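Local coordinates for phycocyanobilin lyase subunit beta (PDB 5N3U), which probably serves, together with its partner CpcE, as the lyase required for attaching the bilin chromophore to the phycocyanin alpha subunit CpcA, at residues B[179-182]-B[183-187]. Sequence-based numbering, arbitrary orientation.
Sequences KEML and ASDAE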
loop_
_atom_site.group_PDB
_atom_site.type_symbol
_atom_site.label_atom_id
_atom_site.label_comp_id
_atom_site.label_asym_id
_atom_site.label_seq_id
_atom_site.Cartn_x
_atom_site.Cartn_y
_atom_site.Cartn_z
ATOM N N LYS B 179 21.797 -4.513 23.599
ATOM C CA LYS B 179 22.603 -3.432 24.169
ATOM C C LYS B 179 22.842 -2.326 23.151
ATOM O O LYS B 179 22.691 -1.150 23.496
ATOM C CB LYS B 179 23.955 -3.919 24.647
ATOM C CG LYS B 179 23.915 -4.875 25.825
ATOM C CD LYS B 179 25.321 -5.337 26.262
ATOM C CE LYS B 179 25.462 -6.876 26.350
ATOM N NZ LYS B 179 24.559 -7.558 27.342
ATOM N N GLU B 180 23.210 -2.660 21.913
ATOM C CA GLU B 180 23.446 -1.628 20.914
ATOM C C GLU B 180 22.160 -0.820 20.693
ATOM O O GLU B 180 22.218 0.376 20.393
ATOM C CB GLU B 180 23.825 -2.185 19.527
ATOM C CG GLU B 180 25.145 -2.923 19.316
ATOM C CD GLU B 180 25.034 -4.011 18.215
ATOM O OE1 GLU B 180 25.607 -5.127 18.399
ATOM O OE2 GLU B 180 24.324 -3.788 17.185
ATOM N N MET B 181 20.996 -1.469 20.786
ATOM C CA MET B 181 19.744 -0.743 20.513
ATOM C C MET B 181 19.317 0.152 21.692
ATOM O O MET B 181 18.921 1.309 21.513
ATOM C CB MET B 181 18.634 -1.748 20.148
ATOM C CG MET B 181 18.726 -2.245 18.719
ATOM S SD MET B 181 17.363 -3.420 18.522
ATOM C CE MET B 181 16.099 -2.198 18.137
ATOM N N LEU B 182 19.421 -0.387 22.894
ATOM C CA LEU B 182 19.266 0.432 24.121
ATOM C C LEU B 182 20.161 1.677 24.139
ATOM O O LEU B 182 19.724 2.713 24.591
ATOM C CB LEU B 182 19.535 -0.388 25.371
ATOM C CG LEU B 182 19.084 0.260 26.677
ATOM C CD1 LEU B 182 17.611 0.618 26.694
ATOM C CD2 LEU B 182 19.372 -0.668 27.827
ATOM N N ALA B 183 21.381 1.570 23.623
ATOM C CA ALA B 183 22.245 2.721 23.454
ATOM C C ALA B 183 21.744 3.642 22.371
ATOM O O ALA B 183 21.746 4.851 22.563
ATOM C CB ALA B 183 23.676 2.315 23.130
ATOM N N SER B 184 21.343 3.130 21.227
ATOM C CA SER B 184 21.146 4.065 20.092
ATOM C C SER B 184 19.729 4.517 19.797
ATOM O O SER B 184 19.529 5.382 18.956
ATOM C CB SER B 184 21.727 3.474 18.820
ATOM O OG SER B 184 20.937 2.398 18.369
ATOM N N ASP B 185 18.729 3.946 20.446
ATOM C CA ASP B 185 17.406 4.134 19.926
ATOM C C ASP B 185 16.821 5.509 20.318
ATOM O O ASP B 185 16.790 5.888 21.467
ATOM C CB ASP B 185 16.475 2.960 20.258
ATOM C CG ASP B 185 15.443 2.739 19.165
ATOM O OD1 ASP B 185 14.485 3.547 19.059
ATOM O OD2 ASP B 185 15.629 1.787 18.361
ATOM N N ALA B 186 16.356 6.213 19.304
ATOM C CA ALA B 186 15.620 7.423 19.453
ATOM C C ALA B 186 14.367 7.277 20.331
ATOM O O ALA B 186 14.014 8.243 20.994
ATOM C CB ALA B 186 15.236 7.944 18.048
ATOM N N GLU B 187 13.729 6.091 20.360
ATOM C CA GLU B 187 12.381 5.965 20.862
ATOM C C GLU B 187 12.358 5.405 22.253
ATOM O O GLU B 187 12.920 4.377 22.530
ATOM C CB GLU B 187 11.522 5.106 19.909
ATOM C CG GLU B 187 11.326 5.764 18.565
ATOM C CD GLU B 187 10.269 6.849 18.586
ATOM O OE1 GLU B 187 9.553 6.978 19.620
ATOM O OE2 GLU B 187 10.126 7.545 17.556
#
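The C-terminal end of helix 171-184 and its turn into helix 188-198 bring M181 beside D185 and S184 back onto E180. A183 N donates to K179 O at 3.0 Å with an N-H...O angle of 158°, a regular helical bond. At the next carbonyl, E180 O is gripped twice: S184 N reaches it at 3.0 Å, and S184 OG at 3.1 Å from the opposite face of the carbonyl plane. With chi1 at 71°, OG sits between the backbone N and carbonyl carbon of S184, which folds the hydroxyl back onto the preceding turn. D185 leaves helical backbone angles, and its N makes just a weak bond to M181 O (2.9 Å, 129°). The side chains of M181 and D185 run alongside each other, CE lying 4.0 Å from OD2, while OD2 forms a salt bridge with R154 NE of helix 151-163. An asparagine in place of D185 would probably leave R154 without this countercharge at a buried position. E187, at the N-cap position of helix 188-198, forms a salt bridge through OE1 with K245 of the neighbouring lyase subunit alpha. D185 OD1 accepts from E187 N, two residues on, at 3.0 Å through its anti lone pair, which defines an Asx turn in the link between helices 171-184 and 188-198 of this all-helical HEAT-repeat protein.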